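Local coordinates for protein fructosyl amine:oxygen oxidoreductase (Neosartorya fumigata, PDB 4WCT) that probably uses its bound FAD to oxidise fructosyl amines (Amadori products) with molecular oxygen, and so acts as a deglycating enzyme, at residues I29-G34 against H232-S237; D51-D56 against G196-T201; F368-H373 against L380-G385. All coordinates share one frame; numbering follows the deposited sequence.

Contact 1: residues I29-G34 against H232-S237; sequences IVIGAG and HRTILS. With FAD (flavin-adenine dinucleotide), chain C.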
loop_
_atom_site.group_PDB
_atom_site.type_symbol
_atom_site.label_atom_id
_atom_site.label_comp_id
_atom_site.label_asym_id
_atom_site.label_seq_id
_atom_site.Cartn_x
_atom_site.Cartn_y
_atom_site.Cartn_z
ATOM N N ILE A 29 11.800 -1.329 19.550
ATOM C CA ILE A 29 10.390 -1.737 19.420
ATOM C C ILE A 29 9.862 -1.233 18.083
ATOM O O ILE A 29 10.173 -0.117 17.674
ATOM C CB ILE A 29 9.496 -1.152 20.543
ATOM C CG1 ILE A 29 9.636 -1.975 21.822
ATOM C CG2 ILE A 29 8.036 -1.122 20.132
ATOM C CD1 ILE A 29 9.263 -1.177 23.045
ATOM N N VAL A 30 9.250 -2.144 17.333
ATOM C CA VAL A 30 8.570 -1.793 16.081
ATOM C C VAL A 30 7.101 -1.949 16.315
ATOM O O VAL A 30 6.641 -3.012 16.761
ATOM C CB VAL A 30 8.970 -2.751 14.945
ATOM C CG1 VAL A 30 8.108 -2.481 13.697
ATOM C CG2 VAL A 30 10.482 -2.699 14.673
ATOM N N ILE A 31 6.360 -0.860 16.128
ATOM C CA ILE A 31 4.929 -0.871 16.276
ATOM C C ILE A 31 4.306 -1.076 14.892
ATOM O O ILE A 31 4.330 -0.183 14.030
ATOM C CB ILE A 31 4.415 0.451 16.892
ATOM C CG1 ILE A 31 5.127 0.783 18.225
ATOM C CG2 ILE A 31 2.913 0.444 17.032
ATOM C CD1 ILE A 31 4.890 2.195 18.714
ATOM N N GLY A 32 3.691 -2.236 14.737
ATOM C CA GLY A 32 3.049 -2.661 13.495
ATOM C C GLY A 32 3.865 -3.711 12.735
ATOM O O GLY A 32 4.971 -3.436 12.232
ATOM N N ALA A 33 3.324 -4.899 12.690
ATOM C CA ALA A 33 3.919 -6.071 11.974
ATOM C C ALA A 33 3.231 -6.260 10.616
ATOM O O ALA A 33 2.743 -7.354 10.278
ATOM C CB ALA A 33 3.782 -7.317 12.819
ATOM N N GLY A 34 3.134 -5.164 9.869
ATOM C CA GLY A 34 2.552 -5.190 8.520
ATOM C C GLY A 34 3.609 -5.178 7.440
ATOM O O GLY A 34 4.730 -5.690 7.621
ATOM N N HIS A 232 15.165 1.470 23.720
ATOM C CA HIS A 232 16.062 2.550 23.360
ATOM C C HIS A 232 15.653 3.280 22.090
ATOM O O HIS A 232 15.865 4.491 21.973
ATOM C CB HIS A 232 17.490 2.034 23.208
ATOM C CG HIS A 232 18.149 1.715 24.516
ATOM N ND1 HIS A 232 18.557 0.443 24.854
ATOM C CD2 HIS A 232 18.351 2.476 25.616
ATOM C CE1 HIS A 232 19.014 0.441 26.094
ATOM N NE2 HIS A 232 18.911 1.666 26.573
ATOM N N ARG A 233 15.023 2.560 21.162
ATOM C CA ARG A 233 14.403 3.225 19.991
ATOM C C ARG A 233 13.054 2.604 19.682
ATOM O O ARG A 233 12.839 1.435 19.954
ATOM C CB ARG A 233 15.242 3.084 18.742
ATOM C CG ARG A 233 16.632 3.713 18.790
ATOM C CD ARG A 233 16.517 5.228 18.829
ATOM N NE ARG A 233 17.802 5.885 18.612
ATOM C CZ ARG A 233 18.717 6.053 19.566
ATOM N NH1 ARG A 233 18.437 5.713 20.814
ATOM N NH2 ARG A 233 19.845 6.697 19.297
ATOM N N THR A 234 12.115 3.458 19.258
ATOM C CA THR A 234 10.758 3.015 18.933
ATOM C C THR A 234 10.472 3.410 17.498
ATOM O O THR A 234 10.724 4.567 17.087
ATOM C CB THR A 234 9.726 3.641 19.882
ATOM O OG1 THR A 234 10.016 3.219 21.222
ATOM C CG2 THR A 234 8.331 3.273 19.504
ATOM N N ILE A 235 10.059 2.423 16.702
ATOM C CA ILE A 235 9.714 2.670 15.290
ATOM C C ILE A 235 8.212 2.534 15.119
ATOM O O ILE A 235 7.642 1.492 15.436
ATOM C CB ILE A 235 10.436 1.678 14.370
ATOM C CG1 ILE A 235 11.961 1.812 14.552
ATOM C CG2 ILE A 235 10.049 1.908 12.901
ATOM C CD1 ILE A 235 12.746 0.788 13.749
ATOM N N LEU A 236 7.564 3.597 14.658
ATOM C CA LEU A 236 6.132 3.568 14.434
ATOM C C LEU A 236 5.849 3.279 12.964
ATOM O O LEU A 236 6.082 4.145 12.103
ATOM C CB LEU A 236 5.504 4.887 14.867
ATOM C CG LEU A 236 4.002 5.069 14.651
ATOM C CD1 LEU A 236 3.149 3.954 15.215
ATOM C CD2 LEU A 236 3.518 6.404 15.213
ATOM N N SER A 237 5.401 2.057 12.700
ATOM C CA SER A 237 5.096 1.571 11.331
ATOM C C SER A 237 3.796 0.838 11.341
ATOM O O SER A 237 3.702 -0.301 10.872
ATOM C CB SER A 237 6.238 0.685 10.788
ATOM O OG SER A 237 6.527 -0.408 11.651
HETATM P PA FAD C . 0.029 -2.125 6.696
HETATM O O1A FAD C . 0.546 -3.135 5.713
HETATM O O2A FAD C . -1.423 -1.763 6.726
HETATM O O5B FAD C . 0.469 -2.634 8.116
HETATM C C5B FAD C . 0.117 -1.881 9.285
HETATM C C4B FAD C . 0.173 -2.825 10.481
HETATM O O4B FAD C . 0.040 -2.044 11.713
HETATM C C3B FAD C . -0.929 -3.880 10.500
HETATM O O3B FAD C . -0.403 -5.213 10.594
HETATM C C2B FAD C . -1.756 -3.519 11.737
HETATM O O2B FAD C . -2.420 -4.610 12.371
HETATM C C1B FAD C . -0.720 -2.811 12.614
HETATM N N9A FAD C . -1.356 -1.910 13.600
HETATM C C8A FAD C . -2.452 -1.148 13.437
HETATM N N7A FAD C . -2.764 -0.511 14.590
HETATM C C5A FAD C . -1.776 -0.824 15.468
HETATM C C6A FAD C . -1.528 -0.543 16.876
HETATM N N6A FAD C . -2.350 0.264 17.569
HETATM N N1A FAD C . -0.463 -1.147 17.444
HETATM C C2A FAD C . 0.388 -1.938 16.777
HETATM N N3A FAD C . 0.192 -2.269 15.490
HETATM C C4A FAD C . -0.864 -1.743 14.823
HETATM N N1 FAD C . 0.676 -0.512 -2.966
HETATM C C2 FAD C . 1.456 -0.914 -4.030
HETATM O O2 FAD C . 2.672 -0.764 -3.927
HETATM N N3 FAD C . 0.932 -1.548 -5.081
HETATM C C4 FAD C . -0.400 -1.702 -5.232
HETATM O O4 FAD C . -0.940 -2.280 -6.215
HETATM C C4X FAD C . -1.286 -1.277 -4.162
HETATM N N5 FAD C . -2.633 -1.435 -4.264
HETATM C C5X FAD C . -3.395 -1.252 -3.142
HETATM C C6 FAD C . -4.737 -1.621 -3.121
HETATM C C7 FAD C . -5.517 -1.332 -2.018
HETATM C C7M FAD C . -6.927 -1.801 -1.993
HETATM C C8 FAD C . -4.901 -0.697 -0.845
HETATM C C8M FAD C . -5.672 -0.403 0.388
HETATM C C9 FAD C . -3.556 -0.424 -0.815
HETATM C C9A FAD C . -2.786 -0.627 -1.941
HETATM N N10 FAD C . -1.437 -0.262 -1.948
HETATM C C10 FAD C . -0.646 -0.673 -3.023
HETATM C "C1'" FAD C . -0.752 0.420 -0.860
HETATM C "C2'" FAD C . -0.035 -0.533 0.083
HETATM O "O2'" FAD C . -0.953 -1.570 0.403
HETATM C "C3'" FAD C . 0.376 0.243 1.341
HETATM O "O3'" FAD C . 1.013 1.474 0.970
HETATM C "C4'" FAD C . 1.302 -0.583 2.240
HETATM O "O4'" FAD C . 0.796 -1.912 2.353
HETATM C "C5'" FAD C . 1.317 0.068 3.617
HETATM O "O5'" FAD C . 2.213 -0.661 4.454
HETATM P P FAD C . 2.256 -0.344 6.029
HETATM O O1P FAD C . 3.250 -1.295 6.657
HETATM O O2P FAD C . 2.418 1.151 6.170
HETATM O O3P FAD C . 0.778 -0.733 6.518
HETATM O O HOH W 1 3.786 -2.352 9.102
#
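I31 meets T234 and L236 of strand 233-236 with two different branches. Its CD1 slants across T234 and touches the methyl CG2 at 3.7 Å, while CG2 turns toward L236 CD1, 4.0 Å away. With CG2 anti to the backbone N and beside the carbonyl carbon (chi1 -54°, measured to CG1), that same methyl also reaches the adenine, 3.5 Å from FAD C2A. On the other face, formed by V30 and I235, the packing is lighter: V30 CG2 and I235 CD1 stand 4.3 Å apart, and V30 CG1 rests against the hydroxyl of S237. The two strands run parallel, and the amides of I29, I235 and I31 bond to the carbonyls of R233, I29 and I235. This is the centre of a Rossmann-type dinucleotide fold, where strand 28-31 runs into a glycine-rich turn that fits the GxGxxG pattern. I31 O, at the strand's end, is gripped twice by S237: the amide N comes in the carbonyl plane at 2.8 Å, whereas OG stands well above that plane at 3.2 Å. G32 and G34 pass close to the cofactor, with G34 CA 3.3 Å from FAD O5B and backbone angles at G32 that call for glycine. A water lies among S237 O, FAD O1P and, more weakly, G34 N.

Contact 2: residues D51-D56 against G196-T201; sequences DVTVLD and GVRFVT. With FAD (flavin-adenine dinucleotide), chain C.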
loop_
_atom_site.group_PDB
_atom_site.type_symbol
_atom_site.label_atom_id
_atom_site.label_comp_id
_atom_site.label_asym_id
_atom_site.label_seq_id
_atom_site.Cartn_x
_atom_site.Cartn_y
_atom_site.Cartn_z
ATOM N N ASP A 51 18.072 -7.345 19.685
ATOM C CA ASP A 51 16.985 -7.105 20.642
ATOM C C ASP A 51 15.877 -6.289 20.011
ATOM O O ASP A 51 15.823 -5.062 20.149
ATOM C CB ASP A 51 17.537 -6.389 21.868
ATOM C CG ASP A 51 16.509 -6.259 22.984
ATOM O OD1 ASP A 51 15.355 -6.701 22.821
ATOM O OD2 ASP A 51 16.875 -5.736 24.045
ATOM N N VAL A 52 15.100 -6.970 19.177
ATOM C CA VAL A 52 14.005 -6.299 18.456
ATOM C C VAL A 52 12.699 -6.977 18.841
ATOM O O VAL A 52 12.574 -8.202 18.771
ATOM C CB VAL A 52 14.245 -6.389 16.940
ATOM C CG1 VAL A 52 13.113 -5.708 16.186
ATOM C CG2 VAL A 52 15.586 -5.798 16.557
ATOM N N THR A 53 11.685 -6.168 19.168
ATOM C CA THR A 53 10.367 -6.648 19.525
ATOM C C THR A 53 9.347 -5.907 18.655
ATOM O O THR A 53 9.415 -4.696 18.573
ATOM C CB THR A 53 10.043 -6.339 20.995
ATOM O OG1 THR A 53 11.013 -6.997 21.819
ATOM C CG2 THR A 53 8.636 -6.834 21.350
ATOM N N VAL A 54 8.474 -6.672 17.998
ATOM C CA VAL A 54 7.445 -6.145 17.127
ATOM C C VAL A 54 6.081 -6.356 17.753
ATOM O O VAL A 54 5.773 -7.457 18.189
ATOM C CB VAL A 54 7.465 -6.818 15.751
ATOM C CG1 VAL A 54 6.493 -6.101 14.801
ATOM C CG2 VAL A 54 8.862 -6.818 15.166
ATOM N N LEU A 55 5.307 -5.279 17.873
ATOM C CA LEU A 55 3.992 -5.335 18.505
ATOM C C LEU A 55 2.886 -5.151 17.456
ATOM O O LEU A 55 2.966 -4.228 16.659
ATOM C CB LEU A 55 3.843 -4.220 19.519
ATOM C CG LEU A 55 4.882 -4.156 20.650
ATOM C CD1 LEU A 55 4.756 -2.875 21.458
ATOM C CD2 LEU A 55 4.683 -5.387 21.518
ATOM N N ASP A 56 1.864 -5.987 17.493
ATOM C CA ASP A 56 0.683 -5.797 16.606
ATOM C C ASP A 56 -0.543 -6.324 17.305
ATOM O O ASP A 56 -0.487 -7.388 17.917
ATOM C CB ASP A 56 0.903 -6.578 15.280
ATOM C CG ASP A 56 0.061 -6.042 14.110
ATOM O OD1 ASP A 56 -1.174 -6.138 14.167
ATOM O OD2 ASP A 56 0.661 -5.628 13.095
ATOM N N GLY A 196 15.635 -14.289 14.948
ATOM C CA GLY A 196 15.572 -13.994 16.394
ATOM C C GLY A 196 14.739 -12.809 16.841
ATOM O O GLY A 196 14.715 -12.462 18.050
ATOM N N VAL A 197 14.017 -12.186 15.908
ATOM C CA VAL A 197 13.112 -11.080 16.298
ATOM C C VAL A 197 11.967 -11.659 17.091
ATOM O O VAL A 197 11.453 -12.722 16.769
ATOM C CB VAL A 197 12.594 -10.346 15.032
ATOM C CG1 VAL A 197 11.541 -9.297 15.406
ATOM C CG2 VAL A 197 13.800 -9.763 14.301
ATOM N N ARG A 198 11.525 -10.918 18.113
ATOM C CA ARG A 198 10.417 -11.316 18.940
ATOM C C ARG A 198 9.141 -10.567 18.522
ATOM O O ARG A 198 9.188 -9.386 18.249
ATOM C CB ARG A 198 10.722 -10.999 20.399
ATOM C CG ARG A 198 9.523 -11.187 21.309
ATOM C CD ARG A 198 9.911 -11.544 22.746
ATOM N NE ARG A 198 8.973 -10.989 23.730
ATOM C CZ ARG A 198 9.118 -9.793 24.304
ATOM N NH1 ARG A 198 10.146 -9.006 23.968
ATOM N NH2 ARG A 198 8.237 -9.382 25.211
ATOM N N PHE A 199 8.103 -11.330 18.258
ATOM C CA PHE A 199 6.806 -10.795 17.814
ATOM C C PHE A 199 5.786 -11.019 18.912
ATOM O O PHE A 199 5.617 -12.139 19.400
ATOM C CB PHE A 199 6.358 -11.493 16.513
ATOM C CG PHE A 199 7.093 -11.028 15.292
ATOM C CD1 PHE A 199 8.270 -11.647 14.899
ATOM C CD2 PHE A 199 6.557 -10.059 14.468
ATOM C CE1 PHE A 199 8.973 -11.191 13.808
ATOM C CE2 PHE A 199 7.211 -9.663 13.320
ATOM C CZ PHE A 199 8.407 -10.251 12.971
ATOM N N VAL A 200 5.178 -9.929 19.370
ATOM C CA VAL A 200 4.058 -9.979 20.311
ATOM C C VAL A 200 2.788 -9.482 19.614
ATOM O O VAL A 200 2.650 -8.275 19.335
ATOM C CB VAL A 200 4.355 -9.081 21.510
ATOM C CG1 VAL A 200 3.175 -9.064 22.487
ATOM C CG2 VAL A 200 5.641 -9.521 22.183
ATOM N N THR A 201 1.990 -10.435 19.158
ATOM C CA THR A 201 0.942 -10.172 18.176
ATOM C C THR A 201 -0.354 -10.832 18.625
ATOM O O THR A 201 -0.472 -12.042 18.619
ATOM C CB THR A 201 1.329 -10.691 16.760
ATOM O OG1 THR A 201 1.496 -12.119 16.783
ATOM C CG2 THR A 201 2.579 -10.037 16.261
HETATM P PA FAD C . 0.029 -2.125 6.696
HETATM O O1A FAD C . 0.546 -3.135 5.713
HETATM O O2A FAD C . -1.423 -1.763 6.726
HETATM O O5B FAD C . 0.469 -2.634 8.116
HETATM C C5B FAD C . 0.117 -1.881 9.285
HETATM C C4B FAD C . 0.173 -2.825 10.481
HETATM O O4B FAD C . 0.040 -2.044 11.713
HETATM C C3B FAD C . -0.929 -3.880 10.500
HETATM O O3B FAD C . -0.403 -5.213 10.594
HETATM C C2B FAD C . -1.756 -3.519 11.737
HETATM O O2B FAD C . -2.420 -4.610 12.371
HETATM C C1B FAD C . -0.720 -2.811 12.614
HETATM N N9A FAD C . -1.356 -1.910 13.600
HETATM C C8A FAD C . -2.452 -1.148 13.437
HETATM N N7A FAD C . -2.764 -0.511 14.590
HETATM C C5A FAD C . -1.776 -0.824 15.468
HETATM C C6A FAD C . -1.528 -0.543 16.876
HETATM N N6A FAD C . -2.350 0.264 17.569
HETATM N N1A FAD C . -0.463 -1.147 17.444
HETATM C C2A FAD C . 0.388 -1.938 16.777
HETATM N N3A FAD C . 0.192 -2.269 15.490
HETATM C C4A FAD C . -0.864 -1.743 14.823
HETATM N N1 FAD C . 0.676 -0.512 -2.966
HETATM C C2 FAD C . 1.456 -0.914 -4.030
HETATM O O2 FAD C . 2.672 -0.764 -3.927
HETATM N N3 FAD C . 0.932 -1.548 -5.081
HETATM C C4 FAD C . -0.400 -1.702 -5.232
HETATM O O4 FAD C . -0.940 -2.280 -6.215
HETATM C C4X FAD C . -1.286 -1.277 -4.162
HETATM N N5 FAD C . -2.633 -1.435 -4.264
HETATM C C5X FAD C . -3.395 -1.252 -3.142
HETATM C C6 FAD C . -4.737 -1.621 -3.121
HETATM C C7 FAD C . -5.517 -1.332 -2.018
HETATM C C7M FAD C . -6.927 -1.801 -1.993
HETATM C C8 FAD C . -4.901 -0.697 -0.845
HETATM C C8M FAD C . -5.672 -0.403 0.388
HETATM C C9 FAD C . -3.556 -0.424 -0.815
HETATM C C9A FAD C . -2.786 -0.627 -1.941
HETATM N N10 FAD C . -1.437 -0.262 -1.948
HETATM C C10 FAD C . -0.646 -0.673 -3.023
HETATM C "C1'" FAD C . -0.752 0.420 -0.860
HETATM C "C2'" FAD C . -0.035 -0.533 0.083
HETATM O "O2'" FAD C . -0.953 -1.570 0.403
HETATM C "C3'" FAD C . 0.376 0.243 1.341
HETATM O "O3'" FAD C . 1.013 1.474 0.970
HETATM C "C4'" FAD C . 1.302 -0.583 2.240
HETATM O "O4'" FAD C . 0.796 -1.912 2.353
HETATM C "C5'" FAD C . 1.317 0.068 3.617
HETATM O "O5'" FAD C . 2.213 -0.661 4.454
HETATM P P FAD C . 2.256 -0.344 6.029
HETATM O O1P FAD C . 3.250 -1.295 6.657
HETATM O O2P FAD C . 2.418 1.151 6.170
HETATM O O3P FAD C . 0.778 -0.733 6.518
HETATM O O HOH W 2 15.570 -9.848 18.818
#
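V54 and F199 form the dense part of this parallel strand pair. They lie side by side and point the same way, so that V54 CB comes within 3.6 Å of F199 CD2, while V54 CG2 sits over one ring face, toward its rim, in a CH-pi contact 4.1 Å from the centroid. The same methyl also meets V197 CG1 at 3.7 Å. Helix 35-46 closes this side through A41, which touches V54, V197 and F199, and F189 of helix 181-194 meets the F199 ring edge-to-face. Four backbone bonds join the strands, from the amides of R198, V54, V200 and D56. The reverse side is looser. L55 CD2 still packs on V200 CB, but the exposed R198 merely runs alongside T53, with the T53 methyl over one face of its guanidinium and NH1 3.1 Å from T53 OG1 at an angle too poor for a hydrogen bond. A water between V52 N and G196 O spans the strands where they begin. At the other end the D56 carboxylate takes both ribose hydroxyls: FAD O2B donates to OD1 and FAD O3B to OD2, each at 2.7 Å. H58 N also bonds to OD1, and A33 N to OD2, which fixes the carboxylate's rotation. D56 thus binds the adenosine ribose through both hydroxyls, as the acidic residue ending the second strand does in Rossmann-type FAD enzymes.

Contact 3: residues F368-H373 against L380-G385; sequences FLIDRH and LVAVGG. With FAD (flavin-adenine dinucleotide), chain C.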
loop_
_atom_site.group_PDB
_atom_site.type_symbol
_atom_site.label_atom_id
_atom_site.label_comp_id
_atom_site.label_asym_id
_atom_site.label_seq_id
_atom_site.Cartn_x
_atom_site.Cartn_y
_atom_site.Cartn_z
ATOM N N PHE A 368 6.469 9.110 0.841
ATOM C CA PHE A 368 6.522 8.485 2.148
ATOM C C PHE A 368 6.963 9.454 3.239
ATOM O O PHE A 368 7.397 10.570 2.983
ATOM C CB PHE A 368 7.452 7.285 2.133
ATOM C CG PHE A 368 7.192 6.306 0.982
ATOM C CD1 PHE A 368 5.880 6.005 0.572
ATOM C CD2 PHE A 368 8.251 5.628 0.395
ATOM C CE1 PHE A 368 5.659 5.119 -0.463
ATOM C CE2 PHE A 368 8.026 4.762 -0.678
ATOM C CZ PHE A 368 6.726 4.519 -1.101
ATOM N N LEU A 369 6.770 9.030 4.461
ATOM C CA LEU A 369 7.188 9.822 5.628
ATOM C C LEU A 369 8.019 8.918 6.527
ATOM O O LEU A 369 7.500 8.053 7.242
ATOM C CB LEU A 369 5.975 10.396 6.340
ATOM C CG LEU A 369 6.194 11.061 7.713
ATOM C CD1 LEU A 369 7.280 12.119 7.647
ATOM C CD2 LEU A 369 4.885 11.615 8.260
ATOM N N ILE A 370 9.338 9.041 6.377
ATOM C CA ILE A 370 10.257 8.166 7.086
ATOM C C ILE A 370 11.343 9.063 7.657
ATOM O O ILE A 370 12.147 9.607 6.897
ATOM C CB ILE A 370 10.909 7.128 6.159
ATOM C CG1 ILE A 370 9.869 6.213 5.536
ATOM C CG2 ILE A 370 11.913 6.287 6.921
ATOM C CD1 ILE A 370 10.443 5.402 4.406
ATOM N N ASP A 371 11.296 9.289 8.968
ATOM C CA ASP A 371 12.218 10.239 9.601
ATOM C C ASP A 371 12.197 10.066 11.102
ATOM O O ASP A 371 11.225 9.610 11.668
ATOM C CB ASP A 371 11.798 11.667 9.255
ATOM C CG ASP A 371 12.933 12.681 9.390
ATOM O OD1 ASP A 371 14.095 12.302 9.724
ATOM O OD2 ASP A 371 12.663 13.858 9.082
ATOM N N ARG A 372 13.267 10.518 11.746
ATOM C CA ARG A 372 13.270 10.709 13.178
ATOM C C ARG A 372 12.470 11.925 13.560
ATOM O O ARG A 372 12.437 12.895 12.830
ATOM C CB ARG A 372 14.720 10.819 13.668
ATOM C CG ARG A 372 15.583 9.650 13.191
ATOM C CD ARG A 372 17.084 9.882 13.382
ATOM N NE ARG A 372 17.379 10.252 14.759
ATOM C CZ ARG A 372 18.054 9.492 15.617
ATOM N NH1 ARG A 372 18.548 8.321 15.227
ATOM N NH2 ARG A 372 18.243 9.907 16.867
ATOM N N HIS A 373 11.726 11.825 14.644
ATOM C CA HIS A 373 10.866 12.918 15.093
ATOM C C HIS A 373 11.759 14.043 15.656
ATOM O O HIS A 373 12.630 13.783 16.484
ATOM C CB HIS A 373 9.923 12.408 16.171
ATOM C CG HIS A 373 8.799 13.337 16.475
ATOM N ND1 HIS A 373 9.003 14.613 16.950
ATOM C CD2 HIS A 373 7.471 13.247 16.209
ATOM C CE1 HIS A 373 7.853 15.266 16.975
ATOM N NE2 HIS A 373 6.896 14.426 16.622
ATOM N N LEU A 380 11.305 6.931 15.530
ATOM C CA LEU A 380 11.375 6.955 14.078
ATOM C C LEU A 380 9.992 6.610 13.529
ATOM O O LEU A 380 9.379 5.674 14.001
ATOM C CB LEU A 380 12.361 5.910 13.596
ATOM C CG LEU A 380 12.531 5.769 12.087
ATOM C CD1 LEU A 380 13.243 6.968 11.486
ATOM C CD2 LEU A 380 13.322 4.515 11.819
ATOM N N VAL A 381 9.456 7.481 12.703
ATOM C CA VAL A 381 8.181 7.193 12.012
ATOM C C VAL A 381 8.469 6.622 10.619
ATOM O O VAL A 381 9.371 7.062 9.930
ATOM C CB VAL A 381 7.253 8.439 11.944
ATOM C CG1 VAL A 381 6.933 8.961 13.336
ATOM C CG2 VAL A 381 7.828 9.554 11.075
ATOM N N ALA A 382 7.671 5.644 10.215
ATOM C CA ALA A 382 7.779 5.042 8.890
ATOM C C ALA A 382 6.366 4.718 8.417
ATOM O O ALA A 382 5.819 3.652 8.687
ATOM C CB ALA A 382 8.667 3.796 8.921
ATOM N N VAL A 383 5.767 5.744 7.824
ATOM C CA VAL A 383 4.344 5.794 7.530
ATOM C C VAL A 383 4.132 6.479 6.181
ATOM O O VAL A 383 5.087 6.883 5.490
ATOM C CB VAL A 383 3.574 6.531 8.645
ATOM C CG1 VAL A 383 3.683 5.789 9.978
ATOM C CG2 VAL A 383 4.040 7.957 8.790
ATOM N N GLY A 384 2.876 6.539 5.755
ATOM C CA GLY A 384 2.525 7.340 4.592
ATOM C C GLY A 384 2.754 6.577 3.290
ATOM O O GLY A 384 3.158 7.151 2.273
ATOM N N GLY A 385 2.412 5.295 3.289
ATOM C CA GLY A 385 2.478 4.493 2.057
ATOM C C GLY A 385 1.805 5.104 0.838
ATOM O O GLY A 385 2.249 4.900 -0.280
HETATM P PA FAD C . 0.029 -2.125 6.696
HETATM O O1A FAD C . 0.546 -3.135 5.713
HETATM O O2A FAD C . -1.423 -1.763 6.726
HETATM O O5B FAD C . 0.469 -2.634 8.116
HETATM C C5B FAD C . 0.117 -1.881 9.285
HETATM C C4B FAD C . 0.173 -2.825 10.481
HETATM O O4B FAD C . 0.040 -2.044 11.713
HETATM C C3B FAD C . -0.929 -3.880 10.500
HETATM O O3B FAD C . -0.403 -5.213 10.594
HETATM C C2B FAD C . -1.756 -3.519 11.737
HETATM O O2B FAD C . -2.420 -4.610 12.371
HETATM C C1B FAD C . -0.720 -2.811 12.614
HETATM N N9A FAD C . -1.356 -1.910 13.600
HETATM C C8A FAD C . -2.452 -1.148 13.437
HETATM N N7A FAD C . -2.764 -0.511 14.590
HETATM C C5A FAD C . -1.776 -0.824 15.468
HETATM C C6A FAD C . -1.528 -0.543 16.876
HETATM N N6A FAD C . -2.350 0.264 17.569
HETATM N N1A FAD C . -0.463 -1.147 17.444
HETATM C C2A FAD C . 0.388 -1.938 16.777
HETATM N N3A FAD C . 0.192 -2.269 15.490
HETATM C C4A FAD C . -0.864 -1.743 14.823
HETATM N N1 FAD C . 0.676 -0.512 -2.966
HETATM C C2 FAD C . 1.456 -0.914 -4.030
HETATM O O2 FAD C . 2.672 -0.764 -3.927
HETATM N N3 FAD C . 0.932 -1.548 -5.081
HETATM C C4 FAD C . -0.400 -1.702 -5.232
HETATM O O4 FAD C . -0.940 -2.280 -6.215
HETATM C C4X FAD C . -1.286 -1.277 -4.162
HETATM N N5 FAD C . -2.633 -1.435 -4.264
HETATM C C5X FAD C . -3.395 -1.252 -3.142
HETATM C C6 FAD C . -4.737 -1.621 -3.121
HETATM C C7 FAD C . -5.517 -1.332 -2.018
HETATM C C7M FAD C . -6.927 -1.801 -1.993
HETATM C C8 FAD C . -4.901 -0.697 -0.845
HETATM C C8M FAD C . -5.672 -0.403 0.388
HETATM C C9 FAD C . -3.556 -0.424 -0.815
HETATM C C9A FAD C . -2.786 -0.627 -1.941
HETATM N N10 FAD C . -1.437 -0.262 -1.948
HETATM C C10 FAD C . -0.646 -0.673 -3.023
HETATM C "C1'" FAD C . -0.752 0.420 -0.860
HETATM C "C2'" FAD C . -0.035 -0.533 0.083
HETATM O "O2'" FAD C . -0.953 -1.570 0.403
HETATM C "C3'" FAD C . 0.376 0.243 1.341
HETATM O "O3'" FAD C . 1.013 1.474 0.970
HETATM C "C4'" FAD C . 1.302 -0.583 2.240
HETATM O "O4'" FAD C . 0.796 -1.912 2.353
HETATM C "C5'" FAD C . 1.317 0.068 3.617
HETATM O "O5'" FAD C . 2.213 -0.661 4.454
HETATM P P FAD C . 2.256 -0.344 6.029
HETATM O O1P FAD C . 3.250 -1.295 6.657
HETATM O O2P FAD C . 2.418 1.151 6.170
HETATM O O3P FAD C . 0.778 -0.733 6.518
#
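L369 and V383 face each other as a hydrogen-bonded pair of an antiparallel beta hairpin, each satisfying the other's amide and carbonyl. L369 N reaches V383 O at 2.9 Å, and V383 N returns to L369 O at 2.9 Å. Two residues on, D371 and V381 repeat the exchange: D371 N bonds to V381 O, and V381 N to D371 O. The intervening I370-A382 pair is non-hydrogen-bonded, and I370 CA lies 3.2 Å from V381 O in a CA-H...O contact. Some backbone groups that point away from the partner strand bond beyond the hairpin: I370 to V416, L380 to T234 and L236, and A382 to L236. The D371 carboxylate is divided: OD2 takes the amide of W418, while OD1 receives a weak bond from the amide of the next residue, R372 N. On the face shared with V381, L369 CD2 lies alongside V383 CG2 at 3.8 Å; on the other face L380 CD1 presses on the D371 carbonyl. At the cofactor end the F368 ring turns its edge to two carbonyls, with CD1 3.4 Å from G384 O and CE1 3.4 Å from G385 O, both in the ring plane; G384 O has a true donor in the S386 hydroxyl. G385 CA passes 3.5 Å from O3' of the FAD ribityl chain. Strand 369-372 forms one outer edge of the six-stranded sheet, strand 379-383 joins it to strand 233-236, and helix 393-404 covers L380 and A382 through I400.

All three contacts belong to one six-stranded sheet that carries FAD. Contacts 1 and 2, with centres 9 Å apart, join where strands 28-31 and 52-56 are neighbours: V30 N lies 2.8 Å from T53 O, and A33 N lies 2.8 Å from D56 OD2, tying the glycine-rich turn to the ribose-binding carboxylate. Contact 3 adjoins contact 1 on its other flank, with centres 11 Å apart and L236 N 2.8 Å from L380 O. Contacts 2 and 3 do not touch; their nearest atoms are about 11 Å apart. Contacts 1 and 2 share the adenosine, contact 1 reaching on to the pyrophosphate, while contact 3 meets the ribityl chain.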